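Local coordinates for histidine-rich glycoprotein (Oryctolagus cuniculus, PDB 4CCV) that binds heme, heparin, heparan sulfate, thrombospondin, plasminogen and divalent metal ions in plasma, and is an adapter implicated in regulating coagulation, fibrinolysis, angiogenesis and immune complex clearance, at residues P2-I8 with R42-G48; H71-C77 with C100-E106. One frame throughout, in Å; residues are numbered along the deposited sequence.

In the fold
How an antiparallel sheet is finished at its two margins is well illustrated by the second cystatin domain of this glycoprotein, the part present here. Its five strands lie in chain order. Contact 1 pairs the outermost strand 4-7 with strand 35-47, across a connection that contains helix 15-27; contact 2, which opens only after contact 1 has closed, pairs strands 73-84 and 95-104 at the opposite edge as a β-hairpin. Strand 51-62 joins the two pairs into one sheet. The contact centres are about 27 Å apart, and their nearest atoms about 7 Å. Contact 1 is a surface pairing; contact 2 holds the C77-C100 disulfide and neighbours the glycan and R61 of the glutathione pocket.

Contact 1: residues P2-I8 with R42-G48; sequences PVLFDFI and RVTRVKG
Strand 4-7 lies antiparallel to 42-47, with 161° between directions and 4.6 Å between axes. Both backbones are extended; L4/K47 and D6/R45 are hydrogen-bonded pairs, F5/V46 and F7/T44 non-hydrogen-bonded ones. L4 and K47 exchange two hydrogen bonds (L4 N to K47 O 3.0 Å, K47 N to L4 O 2.9 Å), as do D6 and R45 (D6 N to R45 O 3.0 Å, R45 N to D6 O 2.8 Å). Another hydrogen bond joins I8 N to V43 O at 2.9 Å, and a water bridges I8 O and V43 N. On the F5 and F7 face the surfaces interlock. V46 fits between V3 (CG1 to V46 CG1 3.7 Å) and F5 (CD2 to V46 CG2 4.0 Å). T44 lies beneath where the two rings meet: F5, chi1 t, brings CE2 to 3.5 Å from T44 CG2, while F7, chi1 m, brings CE1 to 3.3 Å from T44 OG1. This is the strand pairing at one margin of the cystatin sheet, in which T44 and V46 also form backbone hydrogen bonds to Y55 and N53 of strand 51-62. On the other face D6, chi1 p, forms a two-pronged salt bridge with R45 (OD2 to R45 NH2 2.8 Å, OD1 to R45 NE 3.1 Å). I8 CD1 lies over that guanidinium, 4.0 Å from R45 NE, and I8 CG1 meets V43 CG1 at 3.8 Å.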
loop_
_atom_site.group_PDB
_atom_site.type_symbol
_atom_site.label_atom_id
_atom_site.label_comp_id
_atom_site.label_asym_id
_atom_site.label_seq_id
_atom_site.Cartn_x
_atom_site.Cartn_y
_atom_site.Cartn_z
ATOM N N PRO A 2 6.389 -26.599 -6.064
ATOM C CA PRO A 2 5.399 -25.767 -6.815
ATOM C C PRO A 2 5.212 -24.429 -6.167
ATOM O O PRO A 2 5.234 -24.332 -4.960
ATOM C CB PRO A 2 4.080 -26.546 -6.709
ATOM C CG PRO A 2 4.348 -27.712 -5.785
ATOM C CD PRO A 2 5.798 -27.807 -5.461
ATOM N N VAL A 3 4.883 -23.418 -6.943
ATOM C CA VAL A 3 4.620 -22.111 -6.417
ATOM C C VAL A 3 3.085 -21.927 -6.396
ATOM O O VAL A 3 2.422 -22.263 -7.371
ATOM C CB VAL A 3 5.356 -21.035 -7.271
ATOM C CG1 VAL A 3 4.918 -19.630 -6.908
ATOM C CG2 VAL A 3 6.858 -21.178 -7.114
ATOM N N LEU A 4 2.537 -21.472 -5.266
ATOM C CA LEU A 4 1.106 -21.339 -5.076
ATOM C C LEU A 4 0.746 -19.857 -4.943
ATOM O O LEU A 4 1.338 -19.139 -4.121
ATOM C CB LEU A 4 0.622 -22.151 -3.856
ATOM C CG LEU A 4 0.715 -23.712 -3.813
ATOM C CD1 LEU A 4 2.021 -24.375 -4.242
ATOM C CD2 LEU A 4 0.437 -24.260 -2.399
ATOM N N PHE A 5 -0.249 -19.422 -5.720
ATOM C CA PHE A 5 -0.713 -18.047 -5.807
ATOM C C PHE A 5 -2.185 -18.078 -5.361
ATOM O O PHE A 5 -2.999 -18.871 -5.860
ATOM C CB PHE A 5 -0.539 -17.557 -7.241
ATOM C CG PHE A 5 -1.196 -16.263 -7.561
ATOM C CD1 PHE A 5 -2.569 -16.207 -7.847
ATOM C CD2 PHE A 5 -0.481 -15.106 -7.619
ATOM C CE1 PHE A 5 -3.192 -15.019 -8.194
ATOM C CE2 PHE A 5 -1.096 -13.904 -7.990
ATOM C CZ PHE A 5 -2.452 -13.856 -8.264
ATOM N N ASP A 6 -2.513 -17.292 -4.354
ATOM C CA ASP A 6 -3.938 -17.169 -3.935
ATOM C C ASP A 6 -4.191 -15.902 -3.182
ATOM O O ASP A 6 -3.301 -15.061 -3.106
ATOM C CB ASP A 6 -4.383 -18.393 -3.176
ATOM C CG ASP A 6 -3.759 -18.515 -1.760
ATOM O OD1 ASP A 6 -2.801 -17.822 -1.368
ATOM O OD2 ASP A 6 -4.260 -19.374 -1.025
ATOM N N PHE A 7 -5.421 -15.709 -2.705
ATOM C CA PHE A 7 -5.835 -14.424 -2.091
ATOM C C PHE A 7 -6.295 -14.640 -0.678
ATOM O O PHE A 7 -6.878 -15.678 -0.368
ATOM C CB PHE A 7 -6.973 -13.806 -2.894
ATOM C CG PHE A 7 -6.555 -13.466 -4.294
ATOM C CD1 PHE A 7 -5.765 -12.345 -4.552
ATOM C CD2 PHE A 7 -6.877 -14.298 -5.348
ATOM C CE1 PHE A 7 -5.354 -12.047 -5.866
ATOM C CE2 PHE A 7 -6.494 -14.011 -6.641
ATOM C CZ PHE A 7 -5.696 -12.887 -6.898
ATOM N N ILE A 8 -6.040 -13.667 0.178
ATOM C CA ILE A 8 -6.522 -13.725 1.548
ATOM C C ILE A 8 -7.811 -12.876 1.612
ATOM O O ILE A 8 -7.760 -11.702 1.334
ATOM C CB ILE A 8 -5.459 -13.150 2.496
ATOM C CG1 ILE A 8 -4.103 -13.762 2.202
ATOM C CG2 ILE A 8 -5.872 -13.346 3.974
ATOM C CD1 ILE A 8 -4.067 -15.258 2.372
ATOM N N ARG A 42 -6.771 -5.479 -1.274
ATOM C CA ARG A 42 -6.526 -6.833 -1.744
ATOM C C ARG A 42 -5.226 -7.352 -1.140
ATOM O O ARG A 42 -4.258 -6.605 -0.968
ATOM C CB ARG A 42 -6.453 -6.813 -3.298
ATOM C CG ARG A 42 -6.216 -8.191 -3.880
ATOM C CD ARG A 42 -6.317 -8.219 -5.385
ATOM N NE ARG A 42 -5.282 -7.401 -5.990
ATOM C CZ ARG A 42 -5.029 -7.342 -7.281
ATOM N NH1 ARG A 42 -5.741 -8.033 -8.160
ATOM N NH2 ARG A 42 -4.037 -6.559 -7.677
ATOM N N VAL A 43 -5.177 -8.634 -0.810
ATOM C CA VAL A 43 -3.949 -9.250 -0.340
ATOM C C VAL A 43 -3.783 -10.572 -1.076
ATOM O O VAL A 43 -4.684 -11.442 -1.081
ATOM C CB VAL A 43 -3.973 -9.547 1.154
ATOM C CG1 VAL A 43 -2.725 -10.313 1.621
ATOM C CG2 VAL A 43 -4.213 -8.274 1.985
ATOM N N THR A 44 -2.645 -10.682 -1.733
ATOM C CA THR A 44 -2.267 -11.860 -2.521
ATOM C C THR A 44 -1.118 -12.563 -1.816
ATOM O O THR A 44 -0.254 -11.892 -1.265
ATOM C CB THR A 44 -1.710 -11.405 -3.882
ATOM O OG1 THR A 44 -2.701 -10.651 -4.538
ATOM C CG2 THR A 44 -1.363 -12.592 -4.756
ATOM N N ARG A 45 -1.188 -13.881 -1.713
ATOM C CA ARG A 45 -0.154 -14.678 -1.029
ATOM C C ARG A 45 0.525 -15.505 -2.113
ATOM O O ARG A 45 -0.120 -16.141 -2.944
ATOM C CB ARG A 45 -0.726 -15.592 0.026
ATOM C CG ARG A 45 0.310 -16.527 0.701
ATOM C CD ARG A 45 -0.340 -17.219 1.882
ATOM N NE ARG A 45 -1.374 -18.084 1.350
ATOM C CZ ARG A 45 -2.151 -18.879 2.061
ATOM N NH1 ARG A 45 -2.032 -18.940 3.392
ATOM N NH2 ARG A 45 -3.047 -19.638 1.438
ATOM N N VAL A 46 1.844 -15.496 -2.128
ATOM C CA VAL A 46 2.588 -16.377 -3.021
ATOM C C VAL A 46 3.527 -17.168 -2.133
ATOM O O VAL A 46 4.291 -16.580 -1.372
ATOM C CB VAL A 46 3.380 -15.590 -4.045
ATOM C CG1 VAL A 46 4.142 -16.533 -4.959
ATOM C CG2 VAL A 46 2.460 -14.695 -4.884
ATOM N N LYS A 47 3.461 -18.482 -2.228
ATOM C CA LYS A 47 4.182 -19.381 -1.334
ATOM C C LYS A 47 5.119 -20.102 -2.257
ATOM O O LYS A 47 4.664 -20.718 -3.256
ATOM C CB LYS A 47 3.286 -20.427 -0.710
ATOM C CG LYS A 47 2.428 -19.868 0.392
ATOM C CD LYS A 47 1.586 -20.962 1.012
ATOM C CE LYS A 47 2.488 -21.928 1.747
ATOM N NZ LYS A 47 1.824 -22.535 2.949
ATOM N N GLY A 48 6.402 -19.975 -1.958
ATOM C CA GLY A 48 7.476 -20.633 -2.739
ATOM C C GLY A 48 8.251 -21.550 -1.845
ATOM O O GLY A 48 7.999 -21.617 -0.622
HETATM O O HOH W 1 -7.758 -10.005 -0.780
#

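Contact 2: residues H71-C77 with C100-E106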
loop_
_atom_site.group_PDB
_atom_site.type_symbol
_atom_site.label_atom_id
_atom_site.label_comp_id
_atom_site.label_asym_id
_atom_site.label_seq_id
_atom_site.Cartn_x
_atom_site.Cartn_y
_atom_site.Cartn_z
ATOM N N HIS A 71 -7.225 20.632 -4.302
ATOM C CA HIS A 71 -7.644 19.558 -5.189
ATOM C C HIS A 71 -7.450 18.195 -4.462
ATOM O O HIS A 71 -6.384 17.938 -3.912
ATOM C CB HIS A 71 -6.833 19.621 -6.467
ATOM C CG HIS A 71 -7.207 20.796 -7.333
ATOM N ND1 HIS A 71 -6.313 21.769 -7.761
ATOM C CD2 HIS A 71 -8.386 21.110 -7.888
ATOM C CE1 HIS A 71 -6.941 22.639 -8.532
ATOM N NE2 HIS A 71 -8.202 22.251 -8.640
ATOM N N PRO A 72 -8.480 17.333 -4.490
ATOM C CA PRO A 72 -8.376 15.992 -3.921
ATOM C C PRO A 72 -7.271 15.136 -4.577
ATOM O O PRO A 72 -6.906 15.360 -5.752
ATOM C CB PRO A 72 -9.788 15.398 -4.162
ATOM C CG PRO A 72 -10.685 16.532 -4.372
ATOM C CD PRO A 72 -9.856 17.657 -4.918
ATOM N N ALA A 73 -6.740 14.172 -3.814
ATOM C CA ALA A 73 -5.764 13.224 -4.354
ATOM C C ALA A 73 -5.979 11.854 -3.735
ATOM O O ALA A 73 -6.753 11.703 -2.743
ATOM C CB ALA A 73 -4.332 13.742 -4.254
ATOM N N PHE A 74 -5.542 10.843 -4.466
ATOM C CA PHE A 74 -5.714 9.442 -4.037
ATOM C C PHE A 74 -4.476 8.740 -4.555
ATOM O O PHE A 74 -3.833 9.223 -5.487
ATOM C CB PHE A 74 -7.039 8.916 -4.619
ATOM C CG PHE A 74 -7.247 7.442 -4.496
ATOM C CD1 PHE A 74 -6.683 6.538 -5.448
ATOM C CD2 PHE A 74 -8.032 6.922 -3.453
ATOM C CE1 PHE A 74 -6.886 5.167 -5.325
ATOM C CE2 PHE A 74 -8.248 5.551 -3.349
ATOM C CZ PHE A 74 -7.680 4.683 -4.291
ATOM N N GLY A 75 -4.077 7.648 -3.920
ATOM C CA GLY A 75 -3.001 6.835 -4.468
ATOM C C GLY A 75 -3.252 5.369 -4.268
ATOM O O GLY A 75 -4.049 4.979 -3.426
ATOM N N PHE A 76 -2.549 4.537 -5.029
ATOM C CA PHE A 76 -2.542 3.113 -4.748
ATOM C C PHE A 76 -1.097 2.742 -4.424
ATOM O O PHE A 76 -0.193 3.230 -5.110
ATOM C CB PHE A 76 -3.014 2.338 -6.018
ATOM C CG PHE A 76 -4.498 2.192 -6.176
ATOM C CD1 PHE A 76 -5.297 1.752 -5.137
ATOM C CD2 PHE A 76 -5.119 2.457 -7.417
ATOM C CE1 PHE A 76 -6.643 1.603 -5.291
ATOM C CE2 PHE A 76 -6.484 2.267 -7.571
ATOM C CZ PHE A 76 -7.260 1.875 -6.495
ATOM N N CYS A 77 -0.888 1.851 -3.432
ATOM C CA CYS A 77 0.399 1.296 -3.105
ATOM C C CYS A 77 0.307 -0.217 -3.101
ATOM O O CYS A 77 -0.753 -0.805 -2.853
ATOM C CB CYS A 77 0.929 1.758 -1.747
ATOM S SG CYS A 77 1.021 3.547 -1.512
ATOM N N CYS A 100 4.261 3.212 -4.801
ATOM C CA CYS A 100 3.052 3.949 -4.778
ATOM C C CYS A 100 2.898 4.806 -6.053
ATOM O O CYS A 100 3.911 5.244 -6.650
ATOM C CB CYS A 100 3.018 4.904 -3.597
ATOM S SG CYS A 100 3.000 4.145 -1.904
ATOM N N GLU A 101 1.645 5.073 -6.408
ATOM C CA GLU A 101 1.314 5.925 -7.562
ATOM C C GLU A 101 0.157 6.798 -7.102
ATOM O O GLU A 101 -0.739 6.281 -6.426
ATOM C CB GLU A 101 0.829 5.056 -8.703
ATOM C CG GLU A 101 1.906 4.190 -9.323
ATOM C CD GLU A 101 2.980 4.994 -10.061
ATOM O OE1 GLU A 101 2.663 6.099 -10.571
ATOM O OE2 GLU A 101 4.131 4.506 -10.128
ATOM N N VAL A 102 0.169 8.077 -7.462
ATOM C CA VAL A 102 -0.816 9.037 -6.989
ATOM C C VAL A 102 -1.667 9.490 -8.187
ATOM O O VAL A 102 -1.219 9.438 -9.333
ATOM C CB VAL A 102 -0.083 10.226 -6.393
ATOM C CG1 VAL A 102 -1.030 11.327 -6.005
ATOM C CG2 VAL A 102 0.665 9.771 -5.171
ATOM N N PHE A 103 -2.886 9.881 -7.888
ATOM C CA PHE A 103 -3.895 10.272 -8.866
ATOM C C PHE A 103 -4.424 11.614 -8.332
ATOM O O PHE A 103 -5.158 11.627 -7.333
ATOM C CB PHE A 103 -5.032 9.237 -8.911
ATOM C CG PHE A 103 -6.075 9.494 -9.995
ATOM C CD1 PHE A 103 -5.710 9.569 -11.357
ATOM C CD2 PHE A 103 -7.412 9.581 -9.682
ATOM C CE1 PHE A 103 -6.670 9.760 -12.348
ATOM C CE2 PHE A 103 -8.366 9.803 -10.680
ATOM C CZ PHE A 103 -7.990 9.890 -11.997
ATOM N N ASN A 104 -4.031 12.719 -8.962
ATOM C CA ASN A 104 -4.427 14.087 -8.548
ATOM C C ASN A 104 -5.613 14.598 -9.409
ATOM O O ASN A 104 -5.610 14.517 -10.631
ATOM C CB ASN A 104 -3.264 15.094 -8.644
ATOM C CG ASN A 104 -2.149 14.791 -7.671
ATOM O OD1 ASN A 104 -2.365 14.576 -6.486
ATOM N ND2 ASN A 104 -0.922 14.763 -8.192
ATOM N N PHE A 105 -6.651 15.038 -8.731
ATOM C CA PHE A 105 -7.866 15.534 -9.345
ATOM C C PHE A 105 -7.610 16.501 -10.513
ATOM O O PHE A 105 -8.233 16.392 -11.551
ATOM C CB PHE A 105 -8.692 16.224 -8.245
ATOM C CG PHE A 105 -10.055 16.640 -8.682
ATOM C CD1 PHE A 105 -11.110 15.768 -8.590
ATOM C CD2 PHE A 105 -10.282 17.930 -9.144
ATOM C CE1 PHE A 105 -12.373 16.154 -8.992
ATOM C CE2 PHE A 105 -11.575 18.334 -9.527
ATOM C CZ PHE A 105 -12.591 17.417 -9.476
ATOM N N GLU A 106 -6.678 17.420 -10.315
ATOM C CA GLU A 106 -6.398 18.492 -11.280
ATOM C C GLU A 106 -5.485 18.099 -12.473
ATOM O O GLU A 106 -5.305 18.899 -13.344
ATOM C CB GLU A 106 -5.821 19.731 -10.553
ATOM C CG GLU A 106 -4.331 19.731 -10.151
ATOM C CD GLU A 106 -3.930 18.864 -8.938
ATOM O OE1 GLU A 106 -4.712 18.027 -8.378
ATOM O OE2 GLU A 106 -2.762 19.014 -8.521
#
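Five backbone hydrogen bonds hold segments 71-77 and 100-106 together. F74 and F103 share two (F74 N to F103 O 3.0 Å, F103 N to F74 O 2.7 Å), F76 and E101 share two more (F76 N to E101 O and E101 N to F76 O, both 2.9 Å), and F105 N donates to P72 O at 3.0 Å. They form the antiparallel ladder of a β-hairpin, the last two strands of the cystatin fold; segments 73-77 and 100-104 run at 158° to each other. Between the bonded pairs lie A73 with N104, G75 with V102 and C77 with C100. The last is locked covalently: the two SG atoms of C77 and C100 are 2.1 Å apart with chi3 of 103°, a cross-strand disulfide at a non-hydrogen-bonded position, where the CA atoms come within 4.1 Å. At G75 the strands come so close (CA to V102 CA 4.0 Å) that a CB would clash with E101 O, 3.0 Å from G75 CA. Beyond the ladder, A73 O accepts from R61 NH1, while V102 touches a sugar of the attached glycan. At the open end P72 CD packs on F105 CB at 3.8 Å. E106, whose carboxylate is held by a salt bridge to R65, lays its CB over the H71 ring in a CH-pi contact, 3.6 Å from the ring centroid and 13° off the ring normal.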